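Local coordinates for phospholethanolamine N-methyltransferase 2 (Haemonchus contortus, PDB 4KRI), which probably transfers methyl groups from S-adenosylmethionine to phosphomonomethylethanolamine and its dimethyl product, completing phosphocholine synthesis in this nematode, at residues 365-376 against 422-432. Sequence-based numbering, arbitrary orientation.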
# COMPACT_ATOMS: atom_id res chain seq x y z
N ILE A 365 -20.64 -9.10 -13.38
CA ILE A 365 -21.21 -9.54 -14.66
C ILE A 365 -20.22 -9.21 -15.78
O ILE A 365 -19.17 -8.62 -15.52
CB ILE A 365 -22.57 -8.86 -14.96
CG1 ILE A 365 -22.43 -7.34 -14.93
CG2 ILE A 365 -23.60 -9.29 -13.95
CD1 ILE A 365 -23.63 -6.59 -15.55
N ASP A 366 -20.54 -9.60 -17.02
CA ASP A 366 -19.67 -9.34 -18.17
C ASP A 366 -18.23 -9.77 -17.89
O ASP A 366 -17.29 -9.00 -18.12
CB ASP A 366 -19.69 -7.86 -18.56
CG ASP A 366 -21.07 -7.39 -18.96
OD1 ASP A 366 -21.91 -8.24 -19.33
OD2 ASP A 366 -21.31 -6.16 -18.92
N ILE A 367 -18.07 -10.99 -17.39
CA ILE A 367 -16.74 -11.49 -17.02
C ILE A 367 -15.93 -11.91 -18.24
O ILE A 367 -16.39 -12.70 -19.07
CB ILE A 367 -16.86 -12.68 -16.05
CG1 ILE A 367 -17.46 -12.20 -14.72
CG2 ILE A 367 -15.51 -13.35 -15.84
CD1 ILE A 367 -17.98 -13.33 -13.82
N GLU A 368 -14.72 -11.37 -18.35
CA GLU A 368 -13.76 -11.78 -19.38
C GLU A 368 -12.54 -12.40 -18.71
O GLU A 368 -11.97 -11.80 -17.79
CB GLU A 368 -13.34 -10.57 -20.21
CG GLU A 368 -12.29 -10.88 -21.28
CD GLU A 368 -11.79 -9.65 -22.01
OE1 GLU A 368 -12.31 -8.54 -21.76
OE2 GLU A 368 -10.87 -9.79 -22.85
N VAL A 369 -12.13 -13.58 -19.15
CA VAL A 369 -10.87 -14.15 -18.68
C VAL A 369 -10.00 -14.54 -19.87
O VAL A 369 -10.51 -14.95 -20.92
CB VAL A 369 -11.07 -15.38 -17.77
CG1 VAL A 369 -11.66 -14.96 -16.43
CG2 VAL A 369 -11.96 -16.44 -18.45
N GLU A 370 -8.69 -14.41 -19.71
CA GLU A 370 -7.77 -14.80 -20.77
C GLU A 370 -6.46 -15.37 -20.26
O GLU A 370 -5.88 -14.86 -19.31
CB GLU A 370 -7.46 -13.61 -21.69
CG GLU A 370 -6.45 -13.95 -22.78
CD GLU A 370 -6.42 -12.93 -23.89
OE1 GLU A 370 -7.51 -12.50 -24.34
OE2 GLU A 370 -5.31 -12.57 -24.34
N ASN A 371 -6.00 -16.45 -20.91
CA ASN A 371 -4.69 -17.00 -20.61
C ASN A 371 -3.66 -16.28 -21.48
O ASN A 371 -3.57 -16.55 -22.67
CB ASN A 371 -4.69 -18.50 -20.90
CG ASN A 371 -3.33 -19.14 -20.66
OD1 ASN A 371 -2.40 -18.49 -20.17
ND2 ASN A 371 -3.21 -20.42 -21.00
N MET A 372 -2.90 -15.37 -20.88
CA MET A 372 -1.92 -14.57 -21.62
C MET A 372 -0.52 -15.14 -21.52
O MET A 372 0.46 -14.44 -21.77
CB MET A 372 -1.92 -13.12 -21.13
CG MET A 372 -3.25 -12.44 -21.24
SD MET A 372 -3.12 -10.67 -20.80
CE MET A 372 -2.42 -10.71 -19.14
N THR A 373 -0.43 -16.41 -21.16
CA THR A 373 0.88 -17.04 -21.01
C THR A 373 1.78 -16.94 -22.26
O THR A 373 2.99 -16.74 -22.11
CB THR A 373 0.73 -18.48 -20.51
OG1 THR A 373 -0.03 -18.47 -19.31
CG2 THR A 373 2.09 -19.10 -20.25
N PRO A 374 1.21 -17.04 -23.48
CA PRO A 374 2.11 -16.88 -24.62
C PRO A 374 2.77 -15.50 -24.71
O PRO A 374 3.92 -15.43 -25.13
CB PRO A 374 1.19 -17.10 -25.83
CG PRO A 374 0.15 -18.05 -25.31
CD PRO A 374 -0.11 -17.57 -23.90
N ARG A 375 2.06 -14.44 -24.34
CA ARG A 375 2.67 -13.12 -24.28
C ARG A 375 3.72 -13.05 -23.16
O ARG A 375 4.79 -12.46 -23.34
CB ARG A 375 1.60 -12.03 -24.10
CG ARG A 375 2.16 -10.62 -23.96
CD ARG A 375 2.90 -10.16 -25.21
NE ARG A 375 3.50 -8.85 -24.97
CZ ARG A 375 4.71 -8.49 -25.40
NH1 ARG A 375 5.46 -9.34 -26.08
NH2 ARG A 375 5.18 -7.27 -25.12
N PHE A 376 3.41 -13.65 -22.02
CA PHE A 376 4.34 -13.70 -20.89
C PHE A 376 5.66 -14.32 -21.33
O PHE A 376 6.73 -13.82 -20.99
CB PHE A 376 3.72 -14.52 -19.76
CG PHE A 376 4.49 -14.48 -18.46
CD1 PHE A 376 5.01 -13.29 -17.98
CD2 PHE A 376 4.66 -15.63 -17.71
CE1 PHE A 376 5.71 -13.25 -16.79
CE2 PHE A 376 5.36 -15.60 -16.51
CZ PHE A 376 5.88 -14.41 -16.05
N HIS A 422 3.40 -22.34 -14.64
CA HIS A 422 3.30 -20.89 -14.46
C HIS A 422 2.47 -20.30 -15.60
O HIS A 422 2.83 -20.45 -16.76
CB HIS A 422 4.72 -20.30 -14.49
CG HIS A 422 4.83 -18.91 -13.98
ND1 HIS A 422 5.95 -18.43 -13.33
CD2 HIS A 422 3.96 -17.86 -14.04
CE1 HIS A 422 5.77 -17.17 -13.01
NE2 HIS A 422 4.58 -16.79 -13.43
N ASN A 423 1.37 -19.63 -15.26
CA ASN A 423 0.58 -18.94 -16.27
C ASN A 423 0.47 -17.45 -15.95
O ASN A 423 0.70 -17.02 -14.81
CB ASN A 423 -0.84 -19.54 -16.36
CG ASN A 423 -0.90 -20.80 -17.21
OD1 ASN A 423 0.12 -21.42 -17.51
ND2 ASN A 423 -2.12 -21.19 -17.58
N TRP A 424 0.12 -16.65 -16.96
CA TRP A 424 -0.07 -15.21 -16.75
C TRP A 424 -1.49 -14.91 -17.18
O TRP A 424 -1.81 -15.00 -18.37
CB TRP A 424 0.93 -14.40 -17.57
CG TRP A 424 0.91 -12.92 -17.22
CD1 TRP A 424 0.78 -12.38 -15.97
CD2 TRP A 424 1.00 -11.81 -18.13
NE1 TRP A 424 0.81 -11.00 -16.05
CE2 TRP A 424 0.93 -10.63 -17.37
CE3 TRP A 424 1.13 -11.71 -19.52
CZ2 TRP A 424 0.99 -9.35 -17.95
CZ3 TRP A 424 1.19 -10.44 -20.10
CH2 TRP A 424 1.12 -9.28 -19.31
N ASN A 425 -2.35 -14.60 -16.21
CA ASN A 425 -3.79 -14.53 -16.45
C ASN A 425 -4.38 -13.12 -16.42
O ASN A 425 -3.89 -12.26 -15.70
CB ASN A 425 -4.52 -15.39 -15.42
CG ASN A 425 -4.30 -16.88 -15.64
OD1 ASN A 425 -4.02 -17.31 -16.76
ND2 ASN A 425 -4.45 -17.66 -14.57
N PHE A 426 -5.43 -12.93 -17.21
CA PHE A 426 -6.16 -11.67 -17.32
C PHE A 426 -7.60 -11.89 -16.86
O PHE A 426 -8.22 -12.91 -17.19
CB PHE A 426 -6.15 -11.22 -18.78
CG PHE A 426 -7.04 -10.03 -19.08
CD1 PHE A 426 -6.51 -8.75 -19.06
CD2 PHE A 426 -8.38 -10.20 -19.41
CE1 PHE A 426 -7.31 -7.65 -19.34
CE2 PHE A 426 -9.19 -9.11 -19.68
CZ PHE A 426 -8.65 -7.83 -19.65
N PHE A 427 -8.13 -10.96 -16.08
CA PHE A 427 -9.52 -11.00 -15.65
C PHE A 427 -10.10 -9.59 -15.72
O PHE A 427 -9.47 -8.64 -15.27
CB PHE A 427 -9.62 -11.55 -14.22
CG PHE A 427 -10.89 -11.16 -13.50
CD1 PHE A 427 -12.11 -11.74 -13.83
CD2 PHE A 427 -10.85 -10.23 -12.48
CE1 PHE A 427 -13.27 -11.36 -13.17
CE2 PHE A 427 -12.01 -9.84 -11.81
CZ PHE A 427 -13.22 -10.42 -12.15
N ALA A 428 -11.29 -9.45 -16.29
CA ALA A 428 -12.01 -8.18 -16.22
C ALA A 428 -13.49 -8.46 -15.99
O ALA A 428 -13.98 -9.53 -16.36
CB ALA A 428 -11.82 -7.38 -17.50
N ALA A 429 -14.20 -7.52 -15.38
CA ALA A 429 -15.63 -7.67 -15.15
C ALA A 429 -16.22 -6.34 -14.73
O ALA A 429 -15.49 -5.38 -14.43
CB ALA A 429 -15.91 -8.72 -14.08
N VAL A 430 -17.54 -6.28 -14.71
CA VAL A 430 -18.23 -5.04 -14.35
C VAL A 430 -19.22 -5.26 -13.19
O VAL A 430 -19.77 -6.35 -13.01
CB VAL A 430 -18.92 -4.38 -15.59
CG1 VAL A 430 -18.01 -4.42 -16.79
CG2 VAL A 430 -20.19 -5.07 -15.93
N LYS A 431 -19.41 -4.21 -12.40
CA LYS A 431 -20.41 -4.22 -11.33
C LYS A 431 -21.73 -3.84 -11.96
O LYS A 431 -21.80 -2.87 -12.70
CB LYS A 431 -20.04 -3.21 -10.25
CG LYS A 431 -21.05 -3.12 -9.11
CD LYS A 431 -20.47 -2.33 -7.94
CE LYS A 431 -21.47 -2.16 -6.80
NZ LYS A 431 -20.78 -1.47 -5.66
N PRO A 432 -22.80 -4.62 -11.69
CA PRO A 432 -24.06 -4.35 -12.39
C PRO A 432 -24.61 -2.96 -12.18
O PRO A 432 -24.37 -2.39 -11.11
CB PRO A 432 -25.03 -5.40 -11.81
CG PRO A 432 -24.24 -6.23 -10.81
CD PRO A 432 -22.78 -5.96 -11.08
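Strand 367-371 pairs antiparallel with strand 422-430, the reversed strand inserted between 320-329 and edge strand 367-371, as in the class I methyltransferase fold. Backbone pairs Glu368-Ala428 and Glu370-Phe426 each close two hydrogen bonds, and Ile365-Val430 does the same beyond a beta bulge that shifts the register by one. Past Asn371 the pattern changes: Met372 N still reaches Trp424 O at 2.8 Å, but Trp424 N gives its hydrogen to the side chain Thr373 OG1 (3.0 Å). That hydroxyl in turn donates to Asn371 OD1, which also accepts from Thr373 N in an Asx turn, so the start of helix 373-389 is tied to the strand.

Aromatic contacts gather here. The Trp424 ring lies between Met372 and Phe376: Met372 CE sits 3.5 Å from the centroid of its six-membered ring, almost on the normal, while on the opposite face Phe376 CD1 stands about 4.0 Å above the indole plane, toward its rim, the Phe376 ring tilted 37° to the five-membered ring. A bend at the last torsion of Met372 (chi3 -56°) folds the methyl onto the indole, leaving SD against Phe426 CB. Trp424 NE1 hydrogen-bonds to Asp297 OD1, a residue of the phosphobase pocket. The His422 side chain lies about 5 Å from the bound phosphomonomethylethanolamine, and Phe376 CE2 rests over one face of its imidazole, 3.4 Å from His422 NE2, the ring planes 44° apart.

Farther along, the extended Glu368 side chain lays its carboxylate beside Phe426, its charge paired with Arg216, which also makes a cation-pi contact with that ring. At the far end Ile365 CG1 presses on Val430 CG2 at a tight 3.3 Å.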